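Local coordinates for protein Pre-mRNA-splicing factor SAD1 (Saccharomyces cerevisiae, PDB 4MSX) that promotes assembly of newly made U4 snRNA into the U4/U6 snRNP and is required for pre-mRNA splicing, although its ubiquitin-protease-like fold is catalytically inactive, at residues A[204-207]-A[208-211]; A[229-232]-A[233-237]. All coordinates share one frame; numbering follows the deposited sequence.

Interaction 1 of 2, residues A[204-207]-A[208-211]; sequences HMVP and VRDH
Val206 and Asp210, one helical turn apart, run side by side in the same direction, with the methyl CG1 of Val206 lying 3.6 Å from OD2 of Asp210. The other carboxylate oxygen turns to Arg209. That arginine leaves the backbone with CG anti to N (chi1 176°) and bends at chi3 (75°), which brings its guanidinium back alongside the next residue. It grips Asp210 side-on, both nitrogens on one atom: NH2 reaches the syn lone pair of OD1 at 2.9 Å, while NE meets the same oxygen at 3.0 Å, nearly in line with its C-O bond. The carboxylate carbon lies in the guanidinium plane, at its edge, and Val206 CG2 sits over one face, 4.3 Å above the centre. This is the first turn of helix 206-214, for which Met205 is the N-cap residue. Met205 O starts the helical ladder, accepting a nearly straight bond from Arg209 N (2.9 Å) and a weak, bent one from Val208 N. Asp210 N follows with a 2.7 Å bond to Val206 O. On the buried side, Met205 CB touches Val208 CG2 at 4.1 Å, and the extended methionine chain continues to Phe374 and Ile376 of strand 374-379.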
# COMPACT_ATOMS: atom_id res chain seq x y z
N HIS A 204 2.42 -6.22 1.79
CA HIS A 204 2.13 -7.57 2.28
C HIS A 204 2.83 -8.67 1.47
O HIS A 204 2.60 -9.84 1.73
CB HIS A 204 0.59 -7.80 2.41
CG HIS A 204 0.02 -7.10 3.61
ND1 HIS A 204 -0.52 -7.77 4.69
CD2 HIS A 204 0.04 -5.79 3.95
CE1 HIS A 204 -0.88 -6.90 5.62
NE2 HIS A 204 -0.56 -5.68 5.19
N MET A 205 3.66 -8.29 0.49
CA MET A 205 4.53 -9.27 -0.22
C MET A 205 5.81 -9.40 0.58
O MET A 205 6.69 -8.54 0.52
CB MET A 205 4.88 -8.79 -1.61
CG MET A 205 3.63 -8.80 -2.48
SD MET A 205 3.93 -8.03 -4.08
CE MET A 205 2.30 -8.31 -4.77
N VAL A 206 5.91 -10.47 1.35
CA VAL A 206 6.94 -10.51 2.39
C VAL A 206 8.38 -10.09 2.00
O VAL A 206 9.03 -9.35 2.74
CB VAL A 206 6.90 -11.85 3.15
CG1 VAL A 206 8.13 -12.02 4.02
CG2 VAL A 206 5.62 -11.86 4.02
N PRO A 207 8.89 -10.51 0.85
CA PRO A 207 10.28 -10.20 0.46
C PRO A 207 10.48 -8.75 0.13
O PRO A 207 11.57 -8.18 0.29
CB PRO A 207 10.51 -11.01 -0.83
CG PRO A 207 9.32 -11.97 -0.95
CD PRO A 207 8.22 -11.48 -0.05
N VAL A 208 9.42 -8.12 -0.38
CA VAL A 208 9.48 -6.70 -0.64
C VAL A 208 9.35 -5.98 0.70
O VAL A 208 10.10 -5.04 0.99
CB VAL A 208 8.31 -6.27 -1.62
CG1 VAL A 208 8.41 -4.79 -1.87
CG2 VAL A 208 8.38 -7.08 -2.91
N ARG A 209 8.36 -6.39 1.49
CA ARG A 209 8.12 -5.74 2.77
C ARG A 209 9.39 -5.81 3.61
O ARG A 209 9.88 -4.78 4.17
CB ARG A 209 7.03 -6.46 3.55
CG ARG A 209 6.80 -5.85 4.96
CD ARG A 209 5.99 -6.81 5.82
NE ARG A 209 6.88 -7.93 6.24
CZ ARG A 209 6.51 -8.89 7.08
NH1 ARG A 209 5.29 -8.86 7.58
NH2 ARG A 209 7.36 -9.88 7.41
N ASP A 210 9.96 -7.01 3.71
CA ASP A 210 11.15 -7.17 4.60
C ASP A 210 12.29 -6.26 4.18
O ASP A 210 12.99 -5.65 5.02
CB ASP A 210 11.62 -8.63 4.63
CG ASP A 210 10.71 -9.51 5.46
OD1 ASP A 210 9.64 -9.00 5.89
OD2 ASP A 210 11.04 -10.72 5.68
N HIS A 211 12.49 -6.14 2.87
CA HIS A 211 13.57 -5.29 2.38
C HIS A 211 13.32 -3.82 2.80
O HIS A 211 14.27 -3.08 3.20
CB HIS A 211 13.69 -5.36 0.86
CG HIS A 211 14.90 -4.67 0.33
ND1 HIS A 211 16.15 -5.27 0.34
CD2 HIS A 211 15.07 -3.44 -0.20
CE1 HIS A 211 17.04 -4.41 -0.16
NE2 HIS A 211 16.41 -3.30 -0.48

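Interaction 2 of 2, residues A[229-232]-A[233-237]; sequences ICVK and KIWSP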
# COMPACT_ATOMS: atom_id res chain seq x y z
N ILE A 229 9.23 4.80 3.91
CA ILE A 229 8.64 5.22 5.15
C ILE A 229 7.14 4.83 5.24
O ILE A 229 6.66 4.49 6.32
CB ILE A 229 8.93 6.75 5.42
CG1 ILE A 229 10.45 6.90 5.74
CG2 ILE A 229 8.03 7.29 6.52
CD1 ILE A 229 11.00 8.29 5.62
N CYS A 230 6.38 4.93 4.13
CA CYS A 230 4.98 4.47 4.16
C CYS A 230 4.91 2.99 4.59
O CYS A 230 4.05 2.59 5.41
CB CYS A 230 4.36 4.55 2.76
SG CYS A 230 4.12 6.33 2.25
N VAL A 231 5.77 2.17 3.98
CA VAL A 231 5.75 0.70 4.25
C VAL A 231 6.14 0.47 5.71
O VAL A 231 5.49 -0.30 6.41
CB VAL A 231 6.70 -0.08 3.29
CG1 VAL A 231 6.76 -1.58 3.72
CG2 VAL A 231 6.23 0.09 1.83
N LYS A 232 7.14 1.21 6.20
CA LYS A 232 7.51 1.09 7.63
C LYS A 232 6.37 1.48 8.58
O LYS A 232 6.19 0.84 9.65
CB LYS A 232 8.74 1.93 7.95
CG LYS A 232 10.03 1.39 7.25
CD LYS A 232 11.11 2.51 7.37
CE LYS A 232 12.35 2.27 6.55
NZ LYS A 232 13.07 1.17 7.11
N LYS A 233 5.59 2.51 8.22
CA LYS A 233 4.46 2.85 9.08
C LYS A 233 3.35 1.87 8.98
O LYS A 233 2.66 1.63 9.97
CB LYS A 233 3.91 4.27 8.69
CG LYS A 233 4.90 5.37 9.12
CD LYS A 233 4.49 6.77 8.55
CE LYS A 233 5.40 7.86 9.17
NZ LYS A 233 5.02 9.22 8.51
N ILE A 234 3.10 1.33 7.75
CA ILE A 234 1.99 0.37 7.61
C ILE A 234 2.16 -0.80 8.60
O ILE A 234 1.18 -1.36 9.13
CB ILE A 234 1.94 -0.13 6.15
CG1 ILE A 234 1.28 0.99 5.29
CG2 ILE A 234 1.22 -1.51 6.02
CD1 ILE A 234 1.49 0.74 3.77
N TRP A 235 3.42 -1.16 8.86
CA TRP A 235 3.70 -2.32 9.74
C TRP A 235 3.95 -1.92 11.21
O TRP A 235 4.22 -2.77 12.06
CB TRP A 235 4.89 -3.15 9.19
CG TRP A 235 4.34 -3.99 8.06
CD1 TRP A 235 4.38 -3.72 6.71
CD2 TRP A 235 3.62 -5.20 8.21
NE1 TRP A 235 3.71 -4.75 6.00
CE2 TRP A 235 3.22 -5.64 6.92
CE3 TRP A 235 3.26 -5.97 9.33
CZ2 TRP A 235 2.48 -6.85 6.72
CZ3 TRP A 235 2.53 -7.14 9.15
CH2 TRP A 235 2.16 -7.59 7.85
N SER A 236 3.87 -0.61 11.53
CA SER A 236 4.28 -0.22 12.86
C SER A 236 3.41 -0.85 13.94
O SER A 236 2.17 -0.75 13.88
CB SER A 236 4.24 1.32 13.02
OG SER A 236 4.34 1.59 14.41
N PRO A 237 4.03 -1.51 14.93
CA PRO A 237 3.26 -2.05 16.05
C PRO A 237 3.05 -1.02 17.20
O PRO A 237 2.53 -1.40 18.25
CB PRO A 237 4.15 -3.22 16.57
CG PRO A 237 5.55 -2.73 16.35
CD PRO A 237 5.46 -1.85 15.02
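Cys230 O takes the shortest polar bond of this turn, from Ile234 N at 2.8 Å, and the isoleucine's own CG1 lies 3.2 Å from that same oxygen. One residue earlier, Lys233 N donates to Ile229 O (2.9 Å). The lysine side chain starts beside its backbone N (chi1 -71°) and stays extended, so that it runs along Ile229 in the same direction and lays CE 3.8 Å from the CG2 methyl. Its ammonium continues to a salt bridge with Asp77. A methionine in its place would probably leave the Asp77 carboxylate without its charged mate. The helical bonding ends here: Trp235 N makes only a weak 3.3 Å bond to Val231 O, and Ser236 N bonds instead to Lys233 O, three residues back, at 3.0 Å. Val231 O also lies at the edge of the Trp235 indole, near its plane, 3.6 Å from CD1; the same CD1 is 4.4 Å from Val231 CG1. In the USP-like domain, this last turn of helix 222-234 packs Ile234 on Leu199 and Ser203 of helix 189-203 and Val231 on Phe212 and Leu213 of helix 206-214, while Ser236 touches Phe153 of helix 146-155.

Following helix 189-203, the chain reaches interaction 1, which spans the start of helix 206-214, and then interaction 2, which covers the end of helix 222-234. Each is a local turn within continuous chain, so neither closes a long loop; they come in series, without nesting or crossing, and their centres lie about 12 Å apart. They meet through Trp235: its indole forms a cation-pi contact with Arg209; separately, Arg209 CD packs 3.1 Å from Trp235 NE1, and the indole meets the ring of His204 with the planes at about 40°. NE1 also donates a hydrogen bond to Ser203 O of helix 189-203. The beginning of one helix is thereby joined to the end of the next.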